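Mediator of RNA polymerase II transcription subunit 18 (Schizosaccharomyces pombe, PDB 3C0T) forms part of Mediator, the coactivator complex that relays signals from gene-specific regulatory proteins to the basal RNA polymerase II transcription machinery. Local coordinates at residues 26-40 / 119-133. Residues are numbered along the deposited sequence; the frame is centred on the assembly and turned at random.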
ATOM      1  N   LEU A  26     -11.808   4.362  15.887  1.00 53.55           N
ATOM      2  CA  LEU A  26     -11.740   5.148  14.656  1.00 50.86           C
ATOM      3  C   LEU A  26     -13.022   5.142  13.844  1.00 51.11           C
ATOM      4  O   LEU A  26     -13.970   4.425  14.161  1.00 51.71           O
ATOM      5  CB  LEU A  26     -10.612   4.623  13.765  1.00 48.51           C
ATOM      6  CG  LEU A  26      -9.232   4.475  14.403  1.00 48.31           C
ATOM      7  CD1 LEU A  26      -8.257   3.908  13.388  1.00 46.06           C
ATOM      8  CD2 LEU A  26      -8.754   5.834  14.895  1.00 47.22           C
ATOM      9  N   ASP A  27     -13.045   5.957  12.795  1.00 50.49           N
ATOM     10  CA  ASP A  27     -14.190   5.996  11.903  1.00 51.37           C
ATOM     11  C   ASP A  27     -13.920   4.996  10.773  1.00 52.90           C
ATOM     12  O   ASP A  27     -12.764   4.735  10.415  1.00 50.46           O
ATOM     13  CB  ASP A  27     -14.393   7.400  11.322  1.00 53.36           C
ATOM     14  CG  ASP A  27     -14.832   8.418  12.378  1.00 57.18           C
ATOM     15  OD1 ASP A  27     -15.530   8.029  13.345  1.00 57.63           O
ATOM     16  OD2 ASP A  27     -14.490   9.611  12.231  1.00 57.94           O
ATOM     17  N   GLY A  28     -14.989   4.441  10.214  1.00 52.93           N
ATOM     18  CA  GLY A  28     -14.846   3.467   9.153  1.00 53.72           C
ATOM     19  C   GLY A  28     -15.391   2.145   9.656  1.00 54.67           C
ATOM     20  O   GLY A  28     -16.166   2.134  10.609  1.00 56.54           O
ATOM     21  N   PRO A  29     -14.982   1.011   9.073  1.00 54.52           N
ATOM     22  CA  PRO A  29     -14.027   0.915   7.966  1.00 53.79           C
ATOM     23  C   PRO A  29     -14.697   0.751   6.615  1.00 53.41           C
ATOM     24  O   PRO A  29     -15.917   0.630   6.521  1.00 53.79           O
ATOM     25  CB  PRO A  29     -13.235  -0.326   8.331  1.00 53.32           C
ATOM     26  CG  PRO A  29     -14.336  -1.242   8.817  1.00 53.29           C
ATOM     27  CD  PRO A  29     -15.258  -0.326   9.636  1.00 54.12           C
ATOM     28  N   LYS A  30     -13.887   0.760   5.566  1.00 53.59           N
ATOM     29  CA  LYS A  30     -14.389   0.534   4.219  1.00 53.89           C
ATOM     30  C   LYS A  30     -13.466  -0.560   3.696  1.00 51.50           C
ATOM     31  O   LYS A  30     -12.271  -0.556   3.997  1.00 50.08           O
ATOM     32  CB  LYS A  30     -14.299   1.804   3.359  1.00 56.62           C
ATOM     33  CG  LYS A  30     -12.971   2.042   2.669  1.00 63.22           C
ATOM     34  CD  LYS A  30     -13.035   3.307   1.808  1.00 68.05           C
ATOM     35  CE  LYS A  30     -11.706   3.576   1.102  1.00 69.95           C
ATOM     36  NZ  LYS A  30     -11.681   4.904   0.419  1.00 71.74           N
ATOM     37  N   THR A  31     -14.010  -1.515   2.953  1.00 50.21           N
ATOM     38  CA  THR A  31     -13.179  -2.591   2.450  1.00 49.78           C
ATOM     39  C   THR A  31     -12.239  -2.080   1.384  1.00 47.11           C
ATOM     40  O   THR A  31     -12.527  -1.112   0.687  1.00 47.34           O
ATOM     41  CB  THR A  31     -14.002  -3.743   1.841  1.00 52.05           C
ATOM     42  OG1 THR A  31     -14.676  -3.277   0.672  1.00 53.16           O
ATOM     43  CG2 THR A  31     -15.030  -4.245   2.827  1.00 56.42           C
ATOM     44  N   ILE A  32     -11.106  -2.754   1.277  1.00 44.88           N
ATOM     45  CA  ILE A  32     -10.083  -2.438   0.304  1.00 42.99           C
ATOM     46  C   ILE A  32      -9.750  -3.721  -0.464  1.00 42.40           C
ATOM     47  O   ILE A  32      -9.439  -4.751   0.141  1.00 40.09           O
ATOM     48  CB  ILE A  32      -8.772  -1.970   0.989  1.00 43.95           C
ATOM     49  CG1 ILE A  32      -8.964  -0.610   1.674  1.00 46.81           C
ATOM     50  CG2 ILE A  32      -7.636  -1.963  -0.027  1.00 42.34           C
ATOM     51  CD1 ILE A  32      -9.276   0.547   0.728  1.00 46.33           C
ATOM     52  N   LEU A  33      -9.849  -3.665  -1.787  1.00 41.67           N
ATOM     53  CA  LEU A  33      -9.467  -4.797  -2.627  1.00 43.26           C
ATOM     54  C   LEU A  33      -8.926  -4.171  -3.910  1.00 42.95           C
ATOM     55  O   LEU A  33      -9.695  -3.731  -4.765  1.00 42.27           O
ATOM     56  CB  LEU A  33     -10.650  -5.716  -2.936  1.00 41.28           C
ATOM     57  CG  LEU A  33     -10.165  -7.041  -3.547  1.00 43.87           C
ATOM     58  CD1 LEU A  33      -9.398  -7.832  -2.488  1.00 41.46           C
ATOM     59  CD2 LEU A  33     -11.344  -7.859  -4.058  1.00 45.02           C
ATOM     60  N   GLU A  34      -7.600  -4.123  -4.026  1.00 41.78           N
ATOM     61  CA  GLU A  34      -6.945  -3.509  -5.181  1.00 41.80           C
ATOM     62  C   GLU A  34      -6.015  -4.449  -5.939  1.00 42.08           C
ATOM     63  O   GLU A  34      -5.388  -5.334  -5.349  1.00 42.86           O
ATOM     64  CB  GLU A  34      -6.123  -2.290  -4.727  1.00 41.68           C
ATOM     65  CG  GLU A  34      -6.866  -1.334  -3.803  1.00 40.03           C
ATOM     66  CD  GLU A  34      -5.949  -0.326  -3.116  1.00 40.60           C
ATOM     67  OE1 GLU A  34      -4.781  -0.666  -2.806  1.00 38.27           O
ATOM     68  OE2 GLU A  34      -6.409   0.807  -2.859  1.00 41.49           O
ATOM     69  N   PHE A  35      -5.926  -4.249  -7.249  1.00 41.27           N
ATOM     70  CA  PHE A  35      -5.029  -5.042  -8.075  1.00 41.45           C
ATOM     71  C   PHE A  35      -3.916  -4.078  -8.490  1.00 42.94           C
ATOM     72  O   PHE A  35      -4.183  -3.025  -9.079  1.00 42.51           O
ATOM     73  CB  PHE A  35      -5.744  -5.574  -9.318  1.00 40.02           C
ATOM     74  CG  PHE A  35      -5.060  -6.753  -9.947  1.00 41.11           C
ATOM     75  CD1 PHE A  35      -5.559  -8.044  -9.773  1.00 42.66           C
ATOM     76  CD2 PHE A  35      -3.893  -6.583 -10.680  1.00 43.56           C
ATOM     77  CE1 PHE A  35      -4.899  -9.153 -10.321  1.00 44.74           C
ATOM     78  CE2 PHE A  35      -3.222  -7.686 -11.233  1.00 43.86           C
ATOM     79  CZ  PHE A  35      -3.728  -8.972 -11.049  1.00 44.66           C
ATOM     80  N   TRP A  36      -2.676  -4.429  -8.161  1.00 43.51           N
ATOM     81  CA  TRP A  36      -1.528  -3.596  -8.493  1.00 42.39           C
ATOM     82  C   TRP A  36      -0.620  -4.285  -9.490  1.00 44.00           C
ATOM     83  O   TRP A  36      -0.291  -5.461  -9.323  1.00 45.96           O
ATOM     84  CB  TRP A  36      -0.683  -3.295  -7.248  1.00 40.64           C
ATOM     85  CG  TRP A  36      -1.300  -2.360  -6.267  1.00 39.29           C
ATOM     86  CD1 TRP A  36      -2.228  -2.666  -5.314  1.00 35.93           C
ATOM     87  CD2 TRP A  36      -1.032  -0.955  -6.133  1.00 36.60           C
ATOM     88  NE1 TRP A  36      -2.551  -1.546  -4.598  1.00 35.74           N
ATOM     89  CE2 TRP A  36      -1.832  -0.481  -5.074  1.00 36.10           C
ATOM     90  CE3 TRP A  36      -0.193  -0.053  -6.803  1.00 36.80           C
ATOM     91  CZ2 TRP A  36      -1.822   0.860  -4.659  1.00 36.96           C
ATOM     92  CZ3 TRP A  36      -0.182   1.286  -6.396  1.00 38.09           C
ATOM     93  CH2 TRP A  36      -0.991   1.726  -5.328  1.00 37.25           C
ATOM     94  N   VAL A  37      -0.214  -3.553 -10.523  1.00 45.08           N
ATOM     95  CA  VAL A  37       0.722  -4.083 -11.510  1.00 46.96           C
ATOM     96  C   VAL A  37       1.825  -3.024 -11.588  1.00 45.94           C
ATOM     97  O   VAL A  37       1.551  -1.827 -11.730  1.00 45.09           O
ATOM     98  CB  VAL A  37       0.066  -4.304 -12.911  1.00 47.90           C
ATOM     99  CG1 VAL A  37      -1.322  -4.883 -12.742  1.00 47.82           C
ATOM    100  CG2 VAL A  37       0.007  -3.007 -13.686  1.00 53.45           C
ATOM    101  N   VAL A  38       3.069  -3.462 -11.460  1.00 44.87           N
ATOM    102  CA  VAL A  38       4.192  -2.542 -11.485  1.00 45.59           C
ATOM    103  C   VAL A  38       5.020  -2.685 -12.757  1.00 47.08           C
ATOM    104  O   VAL A  38       5.286  -3.795 -13.207  1.00 45.80           O
ATOM    105  CB  VAL A  38       5.084  -2.777 -10.246  1.00 45.47           C
ATOM    106  CG1 VAL A  38       6.231  -1.781 -10.220  1.00 45.11           C
ATOM    107  CG2 VAL A  38       4.243  -2.665  -8.979  1.00 43.68           C
ATOM    108  N   TYR A  39       5.413  -1.549 -13.331  1.00 50.30           N
ATOM    109  CA  TYR A  39       6.218  -1.516 -14.554  1.00 52.58           C
ATOM    110  C   TYR A  39       7.523  -0.777 -14.329  1.00 54.22           C
ATOM    111  O   TYR A  39       7.562   0.269 -13.681  1.00 54.03           O
ATOM    112  CB  TYR A  39       5.467  -0.827 -15.694  1.00 53.42           C
ATOM    113  CG  TYR A  39       4.400  -1.681 -16.323  1.00 56.04           C
ATOM    114  CD1 TYR A  39       3.152  -1.828 -15.721  1.00 58.45           C
ATOM    115  CD2 TYR A  39       4.642  -2.361 -17.515  1.00 56.72           C
ATOM    116  CE1 TYR A  39       2.169  -2.632 -16.291  1.00 60.16           C
ATOM    117  CE2 TYR A  39       3.665  -3.172 -18.093  1.00 59.67           C
ATOM    118  CZ  TYR A  39       2.434  -3.299 -17.472  1.00 60.61           C
ATOM    119  OH  TYR A  39       1.464  -4.096 -18.030  1.00 65.26           O
ATOM    120  N   ARG A  40       8.598  -1.319 -14.881  1.00 56.25           N
ATOM    121  CA  ARG A  40       9.904  -0.700 -14.727  1.00 59.29           C
ATOM    122  C   ARG A  40      10.411  -0.254 -16.090  1.00 59.45           C
ATOM    123  O   ARG A  40       9.993  -0.789 -17.119  1.00 59.78           O
ATOM    124  CB  ARG A  40      10.883  -1.707 -14.132  1.00 60.73           C
ATOM    125  CG  ARG A  40      11.094  -2.886 -15.040  1.00 63.50           C
ATOM    126  CD  ARG A  40      12.003  -3.915 -14.438  1.00 67.53           C
ATOM    127  NE  ARG A  40      12.195  -5.005 -15.388  1.00 73.39           N
ATOM    128  CZ  ARG A  40      12.953  -6.072 -15.166  1.00 76.02           C
ATOM    129  NH1 ARG A  40      13.064  -7.009 -16.099  1.00 76.84           N
ATOM    130  NH2 ARG A  40      13.599  -6.202 -14.012  1.00 77.70           N
ATOM    131  N   GLU A 119       8.381  -2.091 -19.027  1.00 52.90           N
ATOM    132  CA  GLU A 119       8.063  -3.506 -19.115  1.00 54.94           C
ATOM    133  C   GLU A 119       7.542  -4.013 -17.773  1.00 52.97           C
ATOM    134  O   GLU A 119       7.915  -3.509 -16.715  1.00 53.13           O
ATOM    135  CB  GLU A 119       9.295  -4.313 -19.546  1.00 57.07           C
ATOM    136  CG  GLU A 119      10.476  -4.215 -18.598  1.00 63.59           C
ATOM    137  CD  GLU A 119      11.691  -4.998 -19.084  1.00 67.96           C
ATOM    138  OE1 GLU A 119      12.686  -5.079 -18.327  1.00 68.89           O
ATOM    139  OE2 GLU A 119      11.655  -5.527 -20.218  1.00 71.09           O
ATOM    140  N   PHE A 120       6.673  -5.011 -17.830  1.00 52.01           N
ATOM    141  CA  PHE A 120       6.088  -5.599 -16.637  1.00 52.26           C
ATOM    142  C   PHE A 120       7.125  -6.132 -15.649  1.00 52.70           C
ATOM    143  O   PHE A 120       8.016  -6.894 -16.023  1.00 53.59           O
ATOM    144  CB  PHE A 120       5.148  -6.739 -17.037  1.00 51.65           C
ATOM    145  CG  PHE A 120       4.562  -7.477 -15.865  1.00 52.89           C
ATOM    146  CD1 PHE A 120       3.603  -6.875 -15.055  1.00 51.16           C
ATOM    147  CD2 PHE A 120       4.997  -8.762 -15.551  1.00 51.77           C
ATOM    148  CE1 PHE A 120       3.087  -7.541 -13.947  1.00 52.07           C
ATOM    149  CE2 PHE A 120       4.488  -9.434 -14.443  1.00 53.82           C
ATOM    150  CZ  PHE A 120       3.530  -8.821 -13.639  1.00 52.99           C
ATOM    151  N   SER A 121       6.998  -5.737 -14.387  1.00 51.68           N
ATOM    152  CA  SER A 121       7.904  -6.203 -13.344  1.00 51.27           C
ATOM    153  C   SER A 121       7.203  -7.264 -12.492  1.00 51.76           C
ATOM    154  O   SER A 121       7.557  -8.445 -12.531  1.00 51.91           O
ATOM    155  CB  SER A 121       8.341  -5.040 -12.453  1.00 51.45           C
ATOM    156  OG  SER A 121       9.119  -5.512 -11.363  1.00 51.18           O
ATOM    157  N   HIS A 122       6.200  -6.839 -11.728  1.00 50.82           N
ATOM    158  CA  HIS A 122       5.448  -7.753 -10.870  1.00 48.27           C
ATOM    159  C   HIS A 122       4.049  -7.216 -10.592  1.00 47.62           C
ATOM    160  O   HIS A 122       3.727  -6.074 -10.929  1.00 47.02           O
ATOM    161  CB  HIS A 122       6.177  -7.962  -9.542  1.00 46.03           C
ATOM    162  CG  HIS A 122       6.468  -6.691  -8.807  1.00 46.46           C
ATOM    163  ND1 HIS A 122       7.364  -5.750  -9.272  1.00 46.71           N
ATOM    164  CD2 HIS A 122       5.981  -6.201  -7.642  1.00 45.05           C
ATOM    165  CE1 HIS A 122       7.417  -4.738  -8.423  1.00 43.51           C
ATOM    166  NE2 HIS A 122       6.588  -4.987  -7.426  1.00 43.88           N
ATOM    167  N   GLU A 123       3.219  -8.052  -9.981  1.00 46.25           N
ATOM    168  CA  GLU A 123       1.863  -7.661  -9.645  1.00 46.11           C
ATOM    169  C   GLU A 123       1.421  -8.349  -8.366  1.00 45.68           C
ATOM    170  O   GLU A 123       1.948  -9.400  -7.993  1.00 45.14           O
ATOM    171  CB  GLU A 123       0.900  -8.034 -10.771  1.00 46.90           C
ATOM    172  CG  GLU A 123       0.800  -9.536 -11.033  1.00 48.08           C
ATOM    173  CD  GLU A 123      -0.239  -9.868 -12.085  1.00 46.74           C
ATOM    174  OE1 GLU A 123      -0.447  -9.039 -12.993  1.00 49.92           O
ATOM    175  OE2 GLU A 123      -0.843 -10.956 -12.016  1.00 50.74           O
ATOM    176  N   TYR A 124       0.452  -7.745  -7.690  1.00 42.48           N
ATOM    177  CA  TYR A 124      -0.078  -8.322  -6.467  1.00 41.99           C
ATOM    178  C   TYR A 124      -1.437  -7.727  -6.160  1.00 41.51           C
ATOM    179  O   TYR A 124      -1.901  -6.794  -6.827  1.00 41.02           O
ATOM    180  CB  TYR A 124       0.877  -8.104  -5.274  1.00 39.96           C
ATOM    181  CG  TYR A 124       1.298  -6.672  -5.064  1.00 38.44           C
ATOM    182  CD1 TYR A 124       2.357  -6.130  -5.784  1.00 36.98           C
ATOM    183  CD2 TYR A 124       0.609  -5.843  -4.171  1.00 39.65           C
ATOM    184  CE1 TYR A 124       2.724  -4.799  -5.629  1.00 37.83           C
ATOM    185  CE2 TYR A 124       0.967  -4.509  -4.001  1.00 37.94           C
ATOM    186  CZ  TYR A 124       2.029  -3.991  -4.737  1.00 39.72           C
ATOM    187  OH  TYR A 124       2.405  -2.677  -4.576  1.00 36.91           O
ATOM    188  N   ILE A 125      -2.074  -8.284  -5.143  1.00 40.54           N
ATOM    189  CA  ILE A 125      -3.390  -7.850  -4.731  1.00 40.49           C
ATOM    190  C   ILE A 125      -3.357  -7.401  -3.275  1.00 40.24           C
ATOM    191  O   ILE A 125      -2.665  -8.000  -2.451  1.00 39.73           O
ATOM    192  CB  ILE A 125      -4.399  -9.008  -4.910  1.00 41.76           C
ATOM    193  CG1 ILE A 125      -4.689  -9.198  -6.401  1.00 42.45           C
ATOM    194  CG2 ILE A 125      -5.675  -8.739  -4.110  1.00 42.48           C
ATOM    195  CD1 ILE A 125      -5.562 -10.401  -6.718  1.00 45.26           C
ATOM    196  N   ILE A 126      -4.075  -6.323  -2.973  1.00 39.80           N
ATOM    197  CA  ILE A 126      -4.145  -5.822  -1.607  1.00 39.14           C
ATOM    198  C   ILE A 126      -5.559  -6.048  -1.087  1.00 41.63           C
ATOM    199  O   ILE A 126      -6.549  -5.628  -1.705  1.00 41.23           O
ATOM    200  CB  ILE A 126      -3.826  -4.307  -1.490  1.00 39.40           C
ATOM    201  CG1 ILE A 126      -2.367  -4.029  -1.879  1.00 39.18           C
ATOM    202  CG2 ILE A 126      -4.051  -3.845  -0.052  1.00 36.79           C
ATOM    203  CD1 ILE A 126      -1.348  -4.834  -1.086  1.00 41.14           C
ATOM    204  N   GLN A 127      -5.626  -6.725   0.054  1.00 40.47           N
ATOM    205  CA  GLN A 127      -6.868  -7.045   0.729  1.00 39.18           C
ATOM    206  C   GLN A 127      -6.809  -6.403   2.114  1.00 37.34           C
ATOM    207  O   GLN A 127      -5.841  -6.619   2.851  1.00 37.11           O
ATOM    208  CB  GLN A 127      -6.977  -8.563   0.893  1.00 40.81           C
ATOM    209  CG  GLN A 127      -8.096  -9.027   1.820  1.00 42.55           C
ATOM    210  CD  GLN A 127      -7.865 -10.443   2.351  1.00 45.41           C
ATOM    211  OE1 GLN A 127      -8.775 -11.261   2.363  1.00 50.36           O
ATOM    212  NE2 GLN A 127      -6.646 -10.727   2.795  1.00 43.61           N
ATOM    213  N   GLY A 128      -7.830  -5.636   2.483  1.00 34.80           N
ATOM    214  CA  GLY A 128      -7.803  -5.028   3.798  1.00 34.60           C
ATOM    215  C   GLY A 128      -8.957  -4.106   4.117  1.00 38.59           C
ATOM    216  O   GLY A 128      -9.953  -4.040   3.383  1.00 37.56           O
ATOM    217  N   LEU A 129      -8.807  -3.389   5.230  1.00 38.96           N
ATOM    218  CA  LEU A 129      -9.804  -2.448   5.710  1.00 41.43           C
ATOM    219  C   LEU A 129      -9.173  -1.075   5.856  1.00 42.45           C
ATOM    220  O   LEU A 129      -7.976  -0.948   6.126  1.00 41.54           O
ATOM    221  CB  LEU A 129     -10.354  -2.901   7.071  1.00 41.23           C
ATOM    222  CG  LEU A 129     -11.261  -4.133   7.058  1.00 41.38           C
ATOM    223  CD1 LEU A 129     -11.527  -4.621   8.487  1.00 39.69           C
ATOM    224  CD2 LEU A 129     -12.560  -3.778   6.352  1.00 39.13           C
ATOM    225  N   GLU A 130      -9.981  -0.042   5.680  1.00 43.09           N
ATOM    226  CA  GLU A 130      -9.472   1.306   5.799  1.00 46.58           C
ATOM    227  C   GLU A 130     -10.334   2.111   6.760  1.00 47.59           C
ATOM    228  O   GLU A 130     -11.564   2.095   6.674  1.00 46.76           O
ATOM    229  CB  GLU A 130      -9.438   1.976   4.431  1.00 46.41           C
ATOM    230  CG  GLU A 130      -8.322   2.975   4.290  1.00 50.91           C
ATOM    231  CD  GLU A 130      -8.128   3.449   2.860  1.00 53.63           C
ATOM    232  OE1 GLU A 130      -9.054   4.099   2.325  1.00 54.77           O
ATOM    233  OE2 GLU A 130      -7.048   3.172   2.276  1.00 54.21           O
ATOM    234  N   TYR A 131      -9.671   2.787   7.692  1.00 48.07           N
ATOM    235  CA  TYR A 131     -10.338   3.623   8.674  1.00 49.37           C
ATOM    236  C   TYR A 131      -9.846   5.061   8.503  1.00 51.08           C
ATOM    237  O   TYR A 131      -8.930   5.311   7.720  1.00 50.92           O
ATOM    238  CB  TYR A 131     -10.019   3.150  10.089  1.00 48.93           C
ATOM    239  CG  TYR A 131     -10.605   1.810  10.463  1.00 48.14           C
ATOM    240  CD1 TYR A 131      -9.967   0.617  10.108  1.00 47.42           C
ATOM    241  CD2 TYR A 131     -11.780   1.733  11.213  1.00 47.87           C
ATOM    242  CE1 TYR A 131     -10.488  -0.621  10.501  1.00 45.76           C
ATOM    243  CE2 TYR A 131     -12.307   0.503  11.607  1.00 47.33           C
ATOM    244  CZ  TYR A 131     -11.653  -0.665  11.252  1.00 47.59           C
ATOM    245  OH  TYR A 131     -12.156  -1.868  11.684  1.00 49.84           O
ATOM    246  N   PHE A 132     -10.456   5.998   9.230  1.00 52.86           N
ATOM    247  CA  PHE A 132     -10.076   7.410   9.148  1.00 53.62           C
ATOM    248  C   PHE A 132     -10.234   8.072  10.511  1.00 52.56           C
ATOM    249  O   PHE A 132     -11.128   7.718  11.281  1.00 52.35           O
ATOM    250  CB  PHE A 132     -10.960   8.169   8.143  1.00 57.47           C
ATOM    251  CG  PHE A 132     -11.350   7.358   6.938  1.00 66.14           C
ATOM    252  CD1 PHE A 132     -12.388   6.423   7.016  1.00 68.92           C
ATOM    253  CD2 PHE A 132     -10.642   7.477   5.737  1.00 69.36           C
ATOM    254  CE1 PHE A 132     -12.713   5.604   5.907  1.00 71.68           C
ATOM    255  CE2 PHE A 132     -10.956   6.666   4.621  1.00 71.07           C
ATOM    256  CZ  PHE A 132     -11.991   5.729   4.709  1.00 70.37           C
ATOM    257  N   PHE A 133      -9.364   9.034  10.800  1.00 50.63           N
ATOM    258  CA  PHE A 133      -9.419   9.783  12.051  1.00 48.08           C
ATOM    259  C   PHE A 133      -8.328  10.860  12.043  1.00 46.96           C
ATOM    260  O   PHE A 133      -7.252  10.663  11.460  1.00 44.71           O
ATOM    261  CB  PHE A 133      -9.243   8.842  13.247  1.00 47.20           C
ATOM    262  CG  PHE A 133     -10.099   9.203  14.431  1.00 46.22           C
ATOM    263  CD1 PHE A 133     -11.488   9.240  14.315  1.00 45.97           C
ATOM    264  CD2 PHE A 133      -9.522   9.509  15.663  1.00 47.97           C
ATOM    265  CE1 PHE A 133     -12.299   9.579  15.414  1.00 44.27           C
ATOM    266  CE2 PHE A 133     -10.320   9.849  16.770  1.00 46.08           C
ATOM    267  CZ  PHE A 133     -11.714   9.883  16.637  1.00 44.75           C
TER
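Glu-119 OE1 receives both NE and NH1 of Arg-40, each 3.0 Å away, in a salt bridge whose two hydrogen bonds are bent and weak. Both side chains set CG between backbone N and carbonyl carbon (chi1 63° and 61°), then run extended until their ends converge. They mark one end of a long antiparallel pairing in the curled Med18 sheet. Nearby, Ser-121 and His-122 both face Val-38 in a classic beta bulge: Val-38 N donates to His-122 O at 2.7 Å, Ser-121 N to Val-38 O. Ser-121 OG hydrogen-bonds His-122 ND1 in the ring plane, helping fix the imidazole's rotation, with one face against Val-38 CB and NE2 bonded to the backbone of another protein's chain. Trp-36 CB lies over the Tyr-124 ring, 3.9 Å from its centroid, and the indole NE1 donates to Glu-34 OE1. Within a second bulge, between Asp-27 and Lys-30, Gly-28 adopts backbone angles that would jam a CB against Asp-27 O, and Pro-29, after a cis peptide bond, sets CB over the flat Tyr-131 ring's centre (3.4 Å). Glu-130 OE1 pairs with Lys-30 NZ at 3.3 Å, whereas OE2 reaches Arg-139, which also binds Glu-34; that shared cation probably eases repulsion between the carboxylates.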